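Local coordinates for protein interleukin 22 (Danio rerio, PDB 4O6K) that probably acts as a secreted helical cytokine of the interleukin-10 family, signalling through cell-surface receptors in zebrafish immunity, at residues T22-E26 / M71-M75; A52-K56 / V86-Q91. All blocks are in the same frame, centred on the assembly; numbering follows the deposited sequence.

Contact 1 (T22-E26 / M71-M75); sequences TARNE and MKYPM
With CG anti to the backbone N (chi1 -174°) and the chain extended as far as CE, Lys72 reaches across to Glu26 and turns its amino group only at the last torsion, chi4 55°. Glu26 comes from the opposite direction, bent at chi2, and the two ends form a salt bridge: NZ of Lys72 donates to OE1 of Glu26 at 2.7 Å, meeting the oxygen from above the carboxylate plane. Replacing Lys72 with alanine removes the amino group and is likely to leave the Glu26 carboxylate without its charged mate. CG of Lys72 also lies over one face of the Tyr73 ring, 3.8 Å above its plane. Thr22 and Tyr73 slide past one another, the methyl CG2 of Thr22 coming within 3.4 Å of CE1 of Tyr73. OH of Tyr73 lies 3.4 Å from CB of Ala23 and hydrogen-bonds to Asn124. A water held 2.7 Å from OG1 of Thr22 donates to the carbonyl O of Lys72, 2.6 Å away, and links helix 69-72 to Thr22 on helix 10-24. Lys72 thus joins the segments by both its charge and its carbonyl, while the buried Tyr73 hydroxyl is satisfied by Asn124.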
loop_
_atom_site.group_PDB
_atom_site.type_symbol
_atom_site.label_atom_id
_atom_site.label_comp_id
_atom_site.label_asym_id
_atom_site.label_seq_id
_atom_site.Cartn_x
_atom_site.Cartn_y
_atom_site.Cartn_z
ATOM N N THR A 22 6.030 -13.921 -4.442
ATOM C CA THR A 22 6.910 -13.742 -5.585
ATOM C C THR A 22 8.061 -12.802 -5.238
ATOM O O THR A 22 9.156 -13.138 -5.363
ATOM C CB THR A 22 6.124 -13.206 -6.828
ATOM O OG1 THR A 22 5.201 -14.158 -7.269
ATOM C CG2 THR A 22 7.002 -12.885 -7.933
ATOM N N ALA A 23 7.747 -11.607 -4.786
ATOM C CA ALA A 23 8.707 -10.630 -4.391
ATOM C C ALA A 23 9.674 -11.199 -3.389
ATOM O O ALA A 23 10.813 -10.901 -3.457
ATOM C CB ALA A 23 8.018 -9.426 -3.806
ATOM N N ARG A 24 9.213 -12.004 -2.452
ATOM C CA ARG A 24 10.055 -12.439 -1.369
ATOM C C ARG A 24 10.865 -13.709 -1.682
ATOM O O ARG A 24 11.793 -14.051 -0.984
ATOM C CB ARG A 24 9.269 -12.519 -0.069
ATOM C CG ARG A 24 8.834 -13.892 0.296
ATOM C CD ARG A 24 8.217 -13.959 1.668
ATOM N NE ARG A 24 7.931 -15.339 1.969
ATOM C CZ ARG A 24 8.759 -16.175 2.570
ATOM N NH1 ARG A 24 9.986 -15.817 2.954
ATOM N NH2 ARG A 24 8.358 -17.390 2.775
ATOM N N ASN A 25 10.487 -14.380 -2.745
ATOM C CA ASN A 25 11.303 -15.416 -3.325
ATOM C C ASN A 25 12.395 -14.840 -4.224
ATOM O O ASN A 25 12.731 -15.449 -5.197
ATOM C CB ASN A 25 10.428 -16.372 -4.123
ATOM C CG ASN A 25 11.078 -17.701 -4.353
ATOM O OD1 ASN A 25 11.494 -18.350 -3.427
ATOM N ND2 ASN A 25 11.148 -18.114 -5.590
ATOM N N GLU A 26 12.908 -13.652 -3.918
ATOM C CA GLU A 26 14.003 -12.985 -4.608
ATOM C C GLU A 26 15.072 -12.536 -3.619
ATOM O O GLU A 26 14.793 -12.340 -2.437
ATOM C CB GLU A 26 13.484 -11.783 -5.398
ATOM C CG GLU A 26 12.390 -12.126 -6.390
ATOM C CD GLU A 26 12.936 -12.424 -7.772
ATOM O OE1 GLU A 26 12.712 -13.546 -8.274
ATOM O OE2 GLU A 26 13.568 -11.527 -8.366
ATOM N N MET A 71 5.641 -9.145 -16.440
ATOM C CA MET A 71 6.094 -10.516 -16.631
ATOM C C MET A 71 6.250 -11.216 -15.286
ATOM O O MET A 71 5.727 -12.311 -15.079
ATOM C CB MET A 71 7.422 -10.544 -17.393
ATOM C CG MET A 71 7.302 -10.346 -18.896
ATOM S SD MET A 71 8.917 -10.284 -19.700
ATOM C CE MET A 71 9.648 -11.813 -19.119
ATOM N N LYS A 72 6.975 -10.575 -14.375
ATOM C CA LYS A 72 7.205 -11.127 -13.044
ATOM C C LYS A 72 5.951 -11.160 -12.176
ATOM O O LYS A 72 5.767 -12.072 -11.368
ATOM C CB LYS A 72 8.291 -10.337 -12.316
ATOM C CG LYS A 72 8.663 -10.963 -10.991
ATOM C CD LYS A 72 9.792 -10.248 -10.295
ATOM C CE LYS A 72 10.224 -11.060 -9.099
ATOM N NZ LYS A 72 10.578 -12.446 -9.515
ATOM N N TYR A 73 5.084 -10.171 -12.352
ATOM C CA TYR A 73 3.866 -10.084 -11.561
ATOM C C TYR A 73 2.669 -9.968 -12.488
ATOM O O TYR A 73 2.195 -8.868 -12.753
ATOM C CB TYR A 73 3.905 -8.877 -10.619
ATOM C CG TYR A 73 5.094 -8.825 -9.683
ATOM C CD1 TYR A 73 5.138 -9.595 -8.528
ATOM C CD2 TYR A 73 6.165 -7.981 -9.949
ATOM C CE1 TYR A 73 6.225 -9.536 -7.672
ATOM C CE2 TYR A 73 7.252 -7.915 -9.102
ATOM C CZ TYR A 73 7.278 -8.693 -7.965
ATOM O OH TYR A 73 8.362 -8.626 -7.120
ATOM N N PRO A 74 2.180 -11.109 -12.997
ATOM C CA PRO A 74 1.050 -11.103 -13.932
ATOM C C PRO A 74 -0.195 -10.433 -13.357
ATOM O O PRO A 74 -1.050 -9.976 -14.115
ATOM C CB PRO A 74 0.794 -12.594 -14.178
ATOM C CG PRO A 74 2.109 -13.245 -13.918
ATOM C CD PRO A 74 2.706 -12.469 -12.780
ATOM N N MET A 75 -0.291 -10.377 -12.032
ATOM C CA MET A 75 -1.459 -9.809 -11.371
ATOM C C MET A 75 -1.334 -8.315 -11.053
ATOM O O MET A 75 -2.320 -7.685 -10.671
ATOM C CB MET A 75 -1.746 -10.574 -10.077
ATOM C CG MET A 75 -0.712 -10.348 -8.990
ATOM S SD MET A 75 0.908 -11.050 -9.363
ATOM C CE MET A 75 0.556 -12.800 -9.227
HETATM O O HOH W 1 4.206 -13.276 -9.630
#

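Contact 2 (A52-K56 / V86-Q91); sequences ARILK and VEQELQ
Ala52 and Leu90 meet on the tightly packed side, where CB of the alanine rests 3.7 Å from CD1 of the leucine. One turn along, Leu55 has CG anti to its backbone N (chi1 180°), which carries CD2 to 3.9 Å from CG1 of Val86 and equally near CB of Glu87. The small side chain at Ala52 lets the backbones approach: its CA is 5.9 Å from that of Glu87, and the segment axes come within 9.4 Å. Leu133 and Leu137 of helix 130-140 continue this apolar layer, Leu137 touching both Leu55 and Leu90. Helices 47-62 and 76-93 run roughly antiparallel here, crossing at -139°, as part of the all-helical bundle of an interleukin-10 family cytokine. Glu87 marks the change of character. Its CB and CG are packed among the helices, CG lying 3.6 Å from the carbonyl O of Ala52, while the bend at chi2 (-82°) turns the carboxylate across the aliphatic chain of Lys56. There OE2 of Glu87 is 3.8 Å from CD of Lys56, but 4.6 Å from NZ, too far for a salt bridge, though the opposite charges probably favour each other. Toward the solvent side the fit is looser: Arg53 and Lys56 cross Gln91, whose amide orientation is uncertain, and the arginine makes a weak, long ion pair with Asp97.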
loop_
_atom_site.group_PDB
_atom_site.type_symbol
_atom_site.label_atom_id
_atom_site.label_comp_id
_atom_site.label_asym_id
_atom_site.label_seq_id
_atom_site.Cartn_x
_atom_site.Cartn_y
_atom_site.Cartn_z
ATOM N N ALA A 52 -4.007 5.730 3.213
ATOM C CA ALA A 52 -4.593 5.967 1.900
ATOM C C ALA A 52 -3.689 6.845 1.046
ATOM O O ALA A 52 -3.662 6.724 -0.179
ATOM C CB ALA A 52 -5.967 6.603 2.040
ATOM N N ARG A 53 -2.948 7.730 1.701
ATOM C CA ARG A 53 -2.043 8.625 0.998
ATOM C C ARG A 53 -0.812 7.840 0.558
ATOM O O ARG A 53 -0.244 8.089 -0.507
ATOM C CB ARG A 53 -1.646 9.804 1.887
ATOM C CG ARG A 53 -1.186 11.012 1.102
ATOM C CD ARG A 53 -2.392 11.544 0.341
ATOM N NE ARG A 53 -2.062 12.452 -0.748
ATOM C CZ ARG A 53 -2.878 13.412 -1.174
ATOM N NH1 ARG A 53 -4.062 13.575 -0.599
ATOM N NH2 ARG A 53 -2.516 14.204 -2.176
ATOM N N ILE A 54 -0.401 6.898 1.402
ATOM C CA ILE A 54 0.683 5.978 1.076
ATOM C C ILE A 54 0.268 5.059 -0.072
ATOM O O ILE A 54 1.072 4.736 -0.949
ATOM C CB ILE A 54 1.089 5.134 2.305
ATOM C CG1 ILE A 54 1.676 6.031 3.397
ATOM C CG2 ILE A 54 2.086 4.052 1.919
ATOM C CD1 ILE A 54 2.009 5.296 4.682
ATOM N N LEU A 55 -1.001 4.660 -0.067
ATOM C CA LEU A 55 -1.561 3.832 -1.131
ATOM C C LEU A 55 -1.471 4.568 -2.462
ATOM O O LEU A 55 -1.165 3.971 -3.496
ATOM C CB LEU A 55 -3.012 3.457 -0.825
ATOM C CG LEU A 55 -3.696 2.588 -1.881
ATOM C CD1 LEU A 55 -2.933 1.286 -2.076
ATOM C CD2 LEU A 55 -5.143 2.315 -1.503
ATOM N N LYS A 56 -1.751 5.868 -2.419
ATOM C CA LYS A 56 -1.646 6.737 -3.588
ATOM C C LYS A 56 -0.253 6.685 -4.190
ATOM O O LYS A 56 -0.087 6.549 -5.404
ATOM C CB LYS A 56 -1.964 8.183 -3.204
ATOM C CG LYS A 56 -1.860 9.183 -4.345
ATOM C CD LYS A 56 -2.448 10.520 -3.920
ATOM C CE LYS A 56 -2.362 11.544 -5.038
ATOM N NZ LYS A 56 -3.038 11.035 -6.264
ATOM N N VAL A 86 -9.809 1.865 -4.759
ATOM C CA VAL A 86 -9.841 2.021 -3.309
ATOM C C VAL A 86 -9.344 3.405 -2.893
ATOM O O VAL A 86 -10.003 4.106 -2.124
ATOM C CB VAL A 86 -8.988 0.946 -2.607
ATOM C CG1 VAL A 86 -8.892 1.227 -1.114
ATOM C CG2 VAL A 86 -9.564 -0.440 -2.864
ATOM N N GLU A 87 -8.177 3.781 -3.407
ATOM C CA GLU A 87 -7.566 5.073 -3.109
ATOM C C GLU A 87 -8.485 6.238 -3.471
ATOM O O GLU A 87 -8.616 7.193 -2.705
ATOM C CB GLU A 87 -6.228 5.202 -3.843
ATOM C CG GLU A 87 -5.353 6.365 -3.386
ATOM C CD GLU A 87 -5.754 7.685 -4.016
ATOM O OE1 GLU A 87 -6.104 7.685 -5.216
ATOM O OE2 GLU A 87 -5.723 8.719 -3.315
ATOM N N GLN A 88 -9.113 6.157 -4.639
ATOM C CA GLN A 88 -10.004 7.217 -5.102
ATOM C C GLN A 88 -11.204 7.405 -4.177
ATOM O O GLN A 88 -11.582 8.536 -3.869
ATOM C CB GLN A 88 -10.476 6.931 -6.529
ATOM C CG GLN A 88 -9.424 7.236 -7.583
ATOM C CD GLN A 88 -8.975 8.687 -7.548
ATOM O OE1 GLN A 88 -7.829 8.988 -7.212
ATOM N NE2 GLN A 88 -9.881 9.593 -7.894
ATOM N N GLU A 89 -11.804 6.302 -3.742
ATOM C CA GLU A 89 -12.940 6.378 -2.828
ATOM C C GLU A 89 -12.528 6.929 -1.467
ATOM O O GLU A 89 -13.234 7.755 -0.884
ATOM C CB GLU A 89 -13.590 5.009 -2.640
ATOM C CG GLU A 89 -14.811 5.047 -1.728
ATOM C CD GLU A 89 -15.590 3.748 -1.726
ATOM O OE1 GLU A 89 -15.214 2.823 -2.473
ATOM O OE2 GLU A 89 -16.587 3.657 -0.976
ATOM N N LEU A 90 -11.384 6.473 -0.963
ATOM C CA LEU A 90 -10.882 6.952 0.319
ATOM C C LEU A 90 -10.548 8.437 0.262
ATOM O O LEU A 90 -10.875 9.187 1.179
ATOM C CB LEU A 90 -9.653 6.151 0.752
ATOM C CG LEU A 90 -9.931 4.717 1.202
ATOM C CD1 LEU A 90 -8.646 4.034 1.630
ATOM C CD2 LEU A 90 -10.940 4.726 2.338
ATOM N N GLN A 91 -9.916 8.860 -0.826
ATOM C CA GLN A 91 -9.536 10.257 -0.993
ATOM C C GLN A 91 -10.746 11.191 -1.066
ATOM O O GLN A 91 -10.658 12.358 -0.682
ATOM C CB GLN A 91 -8.638 10.398 -2.228
ATOM C CG GLN A 91 -8.422 11.811 -2.743
ATOM C CD GLN A 91 -6.997 12.054 -3.193
ATOM O OE1 GLN A 91 -6.046 11.534 -2.602
ATOM N NE2 GLN A 91 -6.848 12.752 -4.312
#

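How the contacts relate
Contact 2 is the core contact, with centre about 9 Å from that of the chain, whereas contact 1 is more peripheral, at about 16 Å, on the opposite side of the chain's centre. They share no helix and do not touch: their nearest atoms are about 12 Å apart. Yet their segments alternate along the chain, since helix 69-72 of contact 1 falls between helices 47-62 and 76-93 of contact 2. Chemistry follows place. Nearer the surface, contact 1 uses a direct salt bridge and a water bridge; within two longer helices, contact 2 relies on aliphatic packing, its charges separated at the margin.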